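Local coordinates for sensory box/GGDEF family protein (Caulobacter crescentus, PDB 4YME) that probably takes part in cyclic di-GMP signalling, the chain here being the diguanylate cyclase-type GGDEF domain of a larger membrane protein, at residues Glu32-Ile37 with Ile86-Ala91; Asp94-Ala99 with Val129-Asp134; Asp42-Ala47 with Ala58-Thr63; Glu108-Pro113 with Met123-Gly128. One frame throughout, in Å; residues are numbered along the deposited sequence. Where two conformers were deposited one is given.

Contact 1: Glu32-Ile37 with Ile86-Ala91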
# COMPACT_ATOMS: atom_id res chain seq x y z
N GLU A 32 -4.68 12.29 16.14
CA GLU A 32 -5.17 11.53 14.99
C GLU A 32 -4.62 10.09 15.00
O GLU A 32 -3.63 9.82 15.64
CB GLU A 32 -4.77 12.22 13.68
CG GLU A 32 -5.46 13.52 13.44
CD GLU A 32 -4.72 14.44 12.46
OE1 GLU A 32 -3.49 14.70 12.66
OE2 GLU A 32 -5.36 14.90 11.47
N SER A 33 -5.33 9.24 14.28
CA SER A 33 -4.85 7.87 14.11
C SER A 33 -3.91 7.78 12.91
O SER A 33 -4.05 8.51 11.94
CB SER A 33 -5.98 6.90 13.99
OG SER A 33 -6.68 7.09 12.83
N LEU A 34 -2.95 6.89 13.03
CA LEU A 34 -1.98 6.63 11.99
C LEU A 34 -1.82 5.12 11.82
O LEU A 34 -1.56 4.41 12.79
CB LEU A 34 -0.64 7.25 12.38
CG LEU A 34 0.58 6.95 11.52
CD1 LEU A 34 0.37 7.45 10.20
CD2 LEU A 34 1.86 7.53 12.25
N ALA A 35 -1.97 4.66 10.59
CA ALA A 35 -1.84 3.23 10.21
C ALA A 35 -0.98 3.09 8.98
O ALA A 35 -0.98 4.00 8.10
CB ALA A 35 -3.18 2.62 9.92
N VAL A 36 -0.24 2.00 8.92
CA VAL A 36 0.59 1.67 7.75
C VAL A 36 0.07 0.37 7.20
O VAL A 36 0.02 -0.64 7.91
CB VAL A 36 2.06 1.59 8.12
CG1 VAL A 36 2.92 1.14 6.97
CG2 VAL A 36 2.49 2.99 8.74
N ILE A 37 -0.20 0.36 5.90
CA ILE A 37 -0.77 -0.75 5.19
C ILE A 37 0.18 -1.18 4.12
O ILE A 37 0.46 -0.40 3.21
CB ILE A 37 -2.12 -0.40 4.60
CG1 ILE A 37 -3.08 0.08 5.68
CG2 ILE A 37 -2.70 -1.58 3.86
CD1 ILE A 37 -4.35 0.72 5.23
N ILE A 86 2.69 0.64 -0.28
CA ILE A 86 2.39 1.04 1.08
C ILE A 86 1.41 2.18 1.03
O ILE A 86 1.57 3.14 0.24
CB ILE A 86 3.63 1.51 1.83
CG1 ILE A 86 4.66 0.42 1.94
CG2 ILE A 86 3.27 2.14 3.19
CD1 ILE A 86 4.44 -0.47 3.01
N VAL A 87 0.40 2.13 1.90
CA VAL A 87 -0.49 3.26 2.12
C VAL A 87 -0.38 3.66 3.56
O VAL A 87 -0.42 2.82 4.47
CB VAL A 87 -1.96 2.92 1.78
CG1 VAL A 87 -2.87 4.01 2.26
CG2 VAL A 87 -2.11 2.62 0.29
N VAL A 88 -0.17 4.95 3.79
CA VAL A 88 -0.20 5.53 5.12
C VAL A 88 -1.47 6.31 5.30
O VAL A 88 -1.74 7.24 4.55
CB VAL A 88 1.06 6.39 5.39
CG1 VAL A 88 0.96 7.04 6.76
CG2 VAL A 88 2.34 5.61 5.21
N GLN A 89 -2.25 5.90 6.30
CA GLN A 89 -3.54 6.52 6.59
C GLN A 89 -3.42 7.39 7.84
O GLN A 89 -3.03 6.93 8.89
CB GLN A 89 -4.57 5.42 6.89
CG GLN A 89 -5.92 6.02 7.16
CD GLN A 89 -6.87 4.99 7.80
OE1 GLN A 89 -6.49 4.25 8.74
NE2 GLN A 89 -8.06 4.95 7.30
N ILE A 90 -3.77 8.67 7.67
CA ILE A 90 -3.98 9.58 8.79
C ILE A 90 -5.47 9.88 8.84
O ILE A 90 -6.05 10.36 7.88
CB ILE A 90 -3.19 10.87 8.62
CG1 ILE A 90 -1.70 10.64 8.67
CG2 ILE A 90 -3.55 11.84 9.75
CD1 ILE A 90 -0.79 11.81 8.27
N ALA A 91 -6.06 9.64 10.00
CA ALA A 91 -7.53 9.73 10.11
C ALA A 91 -7.93 10.01 11.55
O ALA A 91 -7.10 10.33 12.36
CB ALA A 91 -8.16 8.45 9.62
O HOH W 1 -5.32 5.80 10.62
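Ser33, Ala35 and Ile37 form hydrogen-bonded pairs with Ala91, Gln89 and Val87, six backbone bonds in all, along two antiparallel strands whose axes approach to 4.8 Å at 168°. CA-H...O contacts supplement them, as from Leu34 CA to Gln89 O (3.3 Å).

Side chains then sort by face. Leu34 holds CG anti to its backbone N (chi1 172°), and its side chain crosses that of the diagonal neighbour Val88 obliquely, CD1 lying 3.5 Å from Val88 CG1 while also touching CG1 of its direct partner Ile90. The next diagonal repeats the pattern, Val36 CG1 meeting Ile86 CG2 at 3.9 Å. Just before the strand, the side chain of Glu32 lies against Ile90, its CD 3.9 Å from Ile90 CG2; OE2 makes a salt bridge with Arg26 and OE1 a hydrogen bond with Ser30 OG.

The other face is more polar. Gln89 is extended, with OE1 3.9 Å from Ala35 CB; this oxygen accepts a bond of 2.7 Å from a water that also donates to Gln89 O. Gln89 NE2 donates to Val98 O, so both ends of the buried amide are satisfied.

Helices 13-30 and 139-156 pack over the Leu34 and Val36 face, helix 95-109 over the Gln89 face, and strand 33-41 lies between strands 84-91 and 125-131 in the central antiparallel sheet.

Contact 2: Asp94-Ala99 with Val129-Asp134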
# COMPACT_ATOMS: atom_id res chain seq x y z
N ASP A 94 -12.00 5.68 15.95
CA ASP A 94 -11.56 4.36 16.39
C ASP A 94 -10.51 3.83 15.40
O ASP A 94 -10.83 3.47 14.27
CB ASP A 94 -12.75 3.38 16.50
CG ASP A 94 -12.34 2.02 17.06
OD1 ASP A 94 -11.61 2.00 18.09
OD2 ASP A 94 -12.72 0.98 16.49
N GLN A 95 -9.25 3.79 15.85
CA GLN A 95 -8.10 3.51 14.97
C GLN A 95 -8.13 2.13 14.27
O GLN A 95 -7.86 2.06 13.04
CB GLN A 95 -6.80 3.68 15.75
CG GLN A 95 -5.60 3.04 15.08
CD GLN A 95 -4.31 3.34 15.80
OE1 GLN A 95 -4.08 2.89 16.94
NE2 GLN A 95 -3.42 4.08 15.12
N PRO A 96 -8.39 1.03 15.06
CA PRO A 96 -8.47 -0.32 14.47
C PRO A 96 -9.61 -0.42 13.43
O PRO A 96 -9.37 -0.91 12.33
CB PRO A 96 -8.71 -1.24 15.68
CG PRO A 96 -8.42 -0.43 16.86
CD PRO A 96 -8.73 0.98 16.49
N ALA A 97 -10.79 0.10 13.78
CA ALA A 97 -11.91 0.22 12.82
C ALA A 97 -11.59 1.06 11.57
O ALA A 97 -11.89 0.63 10.46
CB ALA A 97 -13.14 0.81 13.48
N VAL A 98 -11.05 2.26 11.76
CA VAL A 98 -10.85 3.19 10.63
C VAL A 98 -9.83 2.64 9.61
O VAL A 98 -9.98 2.82 8.38
CB VAL A 98 -10.46 4.65 11.09
CG1 VAL A 98 -9.07 4.72 11.64
CG2 VAL A 98 -10.58 5.62 9.97
N ALA A 99 -8.80 1.98 10.16
CA ALA A 99 -7.80 1.31 9.33
C ALA A 99 -8.40 0.07 8.64
O ALA A 99 -8.26 -0.11 7.43
CB ALA A 99 -6.62 0.93 10.11
N VAL A 129 -1.58 -4.74 8.09
CA VAL A 129 -1.81 -3.46 8.73
C VAL A 129 -1.01 -3.37 10.02
O VAL A 129 -1.10 -4.27 10.89
CB VAL A 129 -3.29 -3.24 9.06
CG1 VAL A 129 -3.52 -1.85 9.74
CG2 VAL A 129 -4.13 -3.33 7.81
N SER A 130 -0.32 -2.26 10.21
CA SER A 130 0.31 -1.90 11.48
C SER A 130 -0.24 -0.58 11.97
O SER A 130 -0.43 0.37 11.19
CB SER A 130 1.81 -1.80 11.33
OG SER A 130 2.29 -2.97 10.73
N LEU A 131 -0.49 -0.47 13.29
CA LEU A 131 -1.07 0.72 13.88
C LEU A 131 -0.08 1.38 14.81
O LEU A 131 0.64 0.72 15.57
CB LEU A 131 -2.31 0.31 14.71
CG LEU A 131 -3.41 -0.47 13.98
CD1 LEU A 131 -4.54 -0.93 14.94
CD2 LEU A 131 -3.92 0.36 12.86
N TYR A 132 0.03 2.70 14.72
CA TYR A 132 0.81 3.49 15.65
C TYR A 132 -0.02 3.72 16.95
O TYR A 132 -1.21 3.99 16.84
CB TYR A 132 1.13 4.86 15.01
CG TYR A 132 1.85 5.81 15.93
CD1 TYR A 132 3.25 5.74 16.08
CD2 TYR A 132 1.18 6.78 16.65
CE1 TYR A 132 3.91 6.59 16.94
CE2 TYR A 132 1.84 7.60 17.53
CZ TYR A 132 3.21 7.50 17.68
OH TYR A 132 3.88 8.36 18.53
N PRO A 133 0.59 3.58 18.14
CA PRO A 133 1.97 3.22 18.40
C PRO A 133 2.20 1.74 18.78
O PRO A 133 3.34 1.34 18.96
CB PRO A 133 2.31 4.08 19.63
CG PRO A 133 1.06 4.12 20.34
CD PRO A 133 -0.03 4.19 19.33
N ASP A 134 1.15 0.96 18.86
CA ASP A 134 1.28 -0.40 19.38
C ASP A 134 2.14 -1.29 18.54
O ASP A 134 2.85 -2.14 19.08
CB ASP A 134 -0.09 -1.03 19.54
CG ASP A 134 -0.94 -0.33 20.62
OD1 ASP A 134 -0.39 0.42 21.48
OD2 ASP A 134 -2.18 -0.50 20.59
O HOH W 2 -1.91 1.44 18.22
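Gln95, Pro96 and Ala99, at the start of helix 95-109, pack on Leu131 and Val129 of an outermost strand, an example of helix-on-sheet packing in a ferredoxin-like fold. Leu131 slides past Gln95 in the opposite direction, and both its methyls meet the Gln95 chain: CD2 is 3.9 Å and CD1 4.1 Å from Gln95 CG. The same CD2 reaches on to Ala99 CB at 3.9 Å, and CD1 also touches the backbone of Pro96. Two residues earlier on the strand, Val129 CG1 comes to 4.2 Å from Ala99 CB.

Beyond this apolar patch the amide takes over. With CG anti to the backbone N (chi1 163°) and the rest of the chain extended, Gln95 passes Leu131 CB to the segment leading to Pro133. Its NE2 donates to Tyr132 O at 2.8 Å; NE2 lies in the plane of the Tyr132 carbonyl, and Tyr132 O lies only 6° out of the Gln95 amide plane. On the other branch, OE1 accepts from a water at 2.9 Å, and that water in turn accepts from Asp134 N, so the amide is linked to Tyr132 directly and to Asp134 through water.

The second shell shapes the two partners. Asp94 caps the helix start with a weak bond to Ala97 N, though it is poorly ordered. Tyr132 is tied by its hydroxyl to Glu28, and after a cis peptide Pro133 folds back so that its CB stands 3.8 Å above the centre of the Tyr132 ring.

Contact 3: Asp42-Ala47 with Ala58-Thr63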
# COMPACT_ATOMS: atom_id res chain seq x y z
N ASP A 42 -1.46 -10.46 -5.93
CA ASP A 42 -1.53 -11.94 -5.89
C ASP A 42 -0.96 -12.59 -7.13
O ASP A 42 -0.42 -13.72 -7.05
CB ASP A 42 -2.96 -12.38 -5.66
CG ASP A 42 -3.45 -12.11 -4.22
OD1 ASP A 42 -2.70 -11.66 -3.35
OD2 ASP A 42 -4.64 -12.33 -4.04
N HIS A 43 -1.05 -11.92 -8.27
CA HIS A 43 -0.71 -12.58 -9.56
C HIS A 43 0.23 -11.78 -10.43
O HIS A 43 0.25 -11.90 -11.67
CB HIS A 43 -1.97 -12.95 -10.32
CG HIS A 43 -2.98 -13.68 -9.50
ND1 HIS A 43 -2.83 -14.99 -9.12
CD2 HIS A 43 -4.16 -13.27 -9.02
CE1 HIS A 43 -3.88 -15.35 -8.41
NE2 HIS A 43 -4.71 -14.33 -8.34
N PHE A 44 1.11 -11.02 -9.81
CA PHE A 44 2.16 -10.28 -10.50
C PHE A 44 3.18 -11.18 -11.18
O PHE A 44 3.46 -11.01 -12.35
CB PHE A 44 2.83 -9.36 -9.47
CG PHE A 44 3.95 -8.57 -9.98
CD1 PHE A 44 3.75 -7.49 -10.84
CD2 PHE A 44 5.22 -8.85 -9.57
CE1 PHE A 44 4.81 -6.70 -11.28
CE2 PHE A 44 6.27 -8.09 -10.01
CZ PHE A 44 6.07 -7.01 -10.88
N LYS A 45 3.62 -12.21 -10.45
CA LYS A 45 4.62 -13.14 -11.03
C LYS A 45 4.04 -13.86 -12.24
O LYS A 45 4.67 -13.93 -13.27
CB LYS A 45 5.12 -14.16 -10.03
CG LYS A 45 6.14 -15.14 -10.63
CD LYS A 45 6.76 -16.09 -9.58
CE LYS A 45 6.99 -17.50 -10.20
NZ LYS A 45 7.90 -17.50 -11.37
N GLU A 46 2.81 -14.32 -12.11
CA GLU A 46 2.19 -15.04 -13.21
C GLU A 46 1.98 -14.11 -14.42
O GLU A 46 2.16 -14.54 -15.56
CB GLU A 46 0.91 -15.69 -12.72
CG GLU A 46 0.23 -16.55 -13.72
CD GLU A 46 -0.76 -15.77 -14.50
OE1 GLU A 46 -1.20 -14.71 -14.00
OE2 GLU A 46 -1.13 -16.21 -15.60
N ALA A 47 1.66 -12.83 -14.22
CA ALA A 47 1.55 -11.89 -15.37
C ALA A 47 2.88 -11.76 -16.11
O ALA A 47 2.97 -11.83 -17.34
CB ALA A 47 1.06 -10.48 -14.90
N ALA A 58 2.05 -3.10 -16.32
CA ALA A 58 0.71 -2.63 -16.52
C ALA A 58 -0.06 -2.82 -15.19
O ALA A 58 -0.85 -1.95 -14.84
CB ALA A 58 0.04 -3.44 -17.66
N LEU A 59 0.20 -3.93 -14.49
CA LEU A 59 -0.43 -4.17 -13.19
C LEU A 59 -0.04 -3.08 -12.22
O LEU A 59 -0.88 -2.60 -11.45
CB LEU A 59 -0.11 -5.54 -12.54
CG LEU A 59 -0.61 -6.79 -13.25
CD1 LEU A 59 -0.15 -8.01 -12.48
CD2 LEU A 59 -2.06 -6.82 -13.44
N LEU A 60 1.26 -2.77 -12.23
CA LEU A 60 1.77 -1.74 -11.29
C LEU A 60 1.16 -0.38 -11.54
O LEU A 60 0.77 0.33 -10.63
CB LEU A 60 3.29 -1.72 -11.24
CG LEU A 60 3.97 -3.07 -10.93
CD1 LEU A 60 5.46 -2.95 -10.98
CD2 LEU A 60 3.52 -3.58 -9.57
N VAL A 61 1.09 -0.00 -12.81
CA VAL A 61 0.56 1.30 -13.23
C VAL A 61 -0.91 1.41 -12.89
O VAL A 61 -1.37 2.42 -12.36
CB VAL A 61 0.81 1.49 -14.75
CG1 VAL A 61 -0.01 2.62 -15.29
CG2 VAL A 61 2.32 1.76 -14.93
N GLU A 62 -1.65 0.33 -13.10
CA GLU A 62 -3.08 0.40 -12.80
C GLU A 62 -3.30 0.39 -11.27
O GLU A 62 -4.18 1.08 -10.79
CB GLU A 62 -3.80 -0.76 -13.45
CG GLU A 62 -5.28 -0.83 -13.14
CD GLU A 62 -6.10 0.29 -13.60
OE1 GLU A 62 -5.66 1.18 -14.37
OE2 GLU A 62 -7.25 0.45 -13.12
N THR A 63 -2.51 -0.38 -10.53
CA THR A 63 -2.61 -0.37 -9.05
C THR A 63 -2.42 1.04 -8.56
O THR A 63 -3.15 1.52 -7.73
CB THR A 63 -1.57 -1.31 -8.43
OG1 THR A 63 -1.89 -2.67 -8.84
CG2 THR A 63 -1.58 -1.26 -6.91
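Phe44 and Ala47 of the short helix 44-51 face Leu59 and Leu60 of the long helix 53-70, an apolar junction between two successive helices of the GGDEF fold. Phe44 opens its helix directly after His43 at the N-cap position. From its CB, the ring carbon CG is set anti to the backbone N (chi1 178°), and the ring reaches across the gap although CB itself does not point there. The first rim atom, CD1, is shared: Leu60 CD2 is 4.1 Å from it, and Leu59 CD1 approaches at 4.3 Å, near the ring plane and at its edge. One atom further out, CE1 is the main point of touch: CG, CD1 and CD2 of Leu60 all lie 3.7-3.8 Å from it. At the tip, CZ is 4.1 Å from Leu60 CD1. The Phe44 and Leu60 side chains cross at about a right angle.

Leu59 works nearer the backbone. Its CD1 lies against the first turn of helix 44-51, 3.7 Å from Ala47 CB and 3.8 Å from Phe44 CA, while outside the pair the side chain also touches Leu41, Val114 and Met123. Phe44 adjoins Asp83 and Leu60 adjoins Phe85, residues of the GGDEF signature, which relates this junction to the characteristic hairpin of the family.

One turn on, Leu59 O accepts two bonds from Thr63: OG1 donates at 2.8 Å, and the backbone N reaches the same oxygen from the opposite face of its plane.

Contact 4: Glu108-Pro113 with Met123-Gly128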
# COMPACT_ATOMS: atom_id res chain seq x y z
N GLU A 108 -11.04 -4.37 -2.17
CA GLU A 108 -12.11 -4.35 -3.18
C GLU A 108 -11.67 -3.66 -4.47
O GLU A 108 -11.87 -4.20 -5.60
CB GLU A 108 -13.36 -3.65 -2.64
CG GLU A 108 -14.56 -3.76 -3.61
CD GLU A 108 -14.73 -5.17 -4.14
OE1 GLU A 108 -14.77 -6.10 -3.30
OE2 GLU A 108 -14.78 -5.36 -5.39
N MSE A 109 -11.02 -2.52 -4.31
CA MSE A 109 -10.63 -1.77 -5.50
C MSE A 109 -9.55 -2.46 -6.30
O MSE A 109 -9.51 -2.30 -7.51
CB MSE A 109 -10.23 -0.36 -5.14
CG MSE A 109 -8.84 -0.20 -4.56
SE MSE A 109 -8.39 1.69 -4.21
CE MSE A 109 -10.29 2.18 -3.76
N LEU A 110 -8.69 -3.23 -5.66
CA LEU A 110 -7.62 -3.96 -6.34
C LEU A 110 -8.00 -5.32 -6.88
O LEU A 110 -7.17 -6.06 -7.39
CB LEU A 110 -6.39 -4.04 -5.45
CG LEU A 110 -5.74 -2.72 -5.01
CD1 LEU A 110 -4.48 -2.93 -4.15
CD2 LEU A 110 -5.42 -1.84 -6.27
N ALA A 111 -9.27 -5.69 -6.73
CA ALA A 111 -9.70 -6.99 -7.13
C ALA A 111 -9.96 -7.08 -8.64
O ALA A 111 -9.79 -8.17 -9.23
CB ALA A 111 -10.94 -7.37 -6.36
N ALA A 112 -10.39 -6.00 -9.29
CA ALA A 112 -10.84 -6.09 -10.71
C ALA A 112 -9.69 -6.27 -11.63
O ALA A 112 -8.66 -5.67 -11.40
CB ALA A 112 -11.59 -4.87 -11.13
N PRO A 113 -9.82 -7.07 -12.68
CA PRO A 113 -8.67 -7.26 -13.59
C PRO A 113 -8.26 -6.00 -14.35
O PRO A 113 -9.00 -5.03 -14.34
CB PRO A 113 -9.16 -8.33 -14.60
CG PRO A 113 -10.60 -8.50 -14.30
CD PRO A 113 -10.94 -7.97 -13.01
N MSE A 123 -5.85 -9.44 -11.24
CA MSE A 123 -5.38 -8.57 -10.15
C MSE A 123 -5.72 -9.36 -8.85
O MSE A 123 -5.64 -10.58 -8.83
CB MSE A 123 -5.93 -7.13 -10.27
CG MSE A 123 -5.40 -6.26 -11.43
SE MSE A 123 -3.96 -4.89 -11.12
CE MSE A 123 -4.85 -3.77 -9.81
N GLY A 124 -6.08 -8.69 -7.75
CA GLY A 124 -6.21 -9.33 -6.46
C GLY A 124 -5.00 -8.95 -5.64
O GLY A 124 -3.90 -8.97 -6.13
N SER A 125 -5.22 -8.65 -4.38
CA SER A 125 -4.14 -8.23 -3.49
C SER A 125 -4.27 -8.85 -2.11
O SER A 125 -5.36 -9.34 -1.73
CB SER A 125 -4.24 -6.73 -3.34
OG SER A 125 -5.45 -6.33 -2.70
N SER A 126 -3.18 -8.79 -1.37
CA SER A 126 -3.12 -9.14 0.03
C SER A 126 -2.56 -7.98 0.79
O SER A 126 -1.81 -7.19 0.19
CB SER A 126 -2.23 -10.34 0.23
OG SER A 126 -2.76 -11.49 -0.41
N LEU A 127 -2.93 -7.80 2.03
CA LEU A 127 -2.46 -6.68 2.80
C LEU A 127 -2.26 -6.98 4.26
O LEU A 127 -2.87 -7.94 4.80
CB LEU A 127 -3.26 -5.43 2.57
CG LEU A 127 -4.67 -5.32 2.92
CD1 LEU A 127 -4.86 -5.17 4.40
CD2 LEU A 127 -5.20 -4.05 2.23
N GLY A 128 -1.37 -6.22 4.87
CA GLY A 128 -1.11 -6.26 6.30
C GLY A 128 -1.15 -4.87 6.87
O GLY A 128 -0.71 -3.92 6.18
O HOH W 3 -8.71 -10.04 -11.18
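Selenomethionine 123 (Met123), bent at chi2 (-100°) and chi3 (-60°) in the conformer considered here, curls toward Leu110, where its CE lies 4.1 Å from Leu110 CD2; as two conformers were deposited, this end is the less certain part. Nearer the backbone the fit is closer: Met123 CB is 3.3 Å from Leu110 O and equally close to Ala112 O, and CG lies 4.0 Å from Pro113 CA.

Two polar connections link the two segments. Gly124 N donates to Leu110 O at 2.9 Å with an N-H...O angle of 155°, and a water donates to Ala111 O while accepting from Met123 N. Gly124 has a positive phi, a backbone shape in which a CB would press on the carbonyl oxygen of Met123. Further along, Ser125 places OG between its backbone N and carbonyl carbon, 3.7 Å from Leu110 CB.

Outside the pair, Arg66 of helix 53-70 donates to the carbonyls of Met109, Ala112 and Pro113, gathering the exit of the helix. The contact joins the C-terminal exit of helix 95-109 to the start of edge strand 125-131, the hairpin 114-116/119-121 lying between them in the chain, within the ferredoxin-like fold of the GGDEF domain.

Strand 33-41 forms one side of contact 1 and neighbours strand 125-131 of contacts 2 and 4; contact 3 begins just after it. Contacts 1 and 2 lie side by side, centres about 8 Å apart, and Val36 N probably bonds to Ser130 O at 2.8 Å where the central and edge strands meet. Contact 4 is nested in the chain loop closed by contact 2, using the far ends of the same helix and strand, about 20 Å away between centres. Contact 3 is nested likewise inside contact 1 but adjoins contact 4, centres about 10 Å apart, through a probable bond from Asp42 N to Gly124 O at 2.9 Å. Contact 3 also borders the GGDEF signature, where family members bind nucleotide.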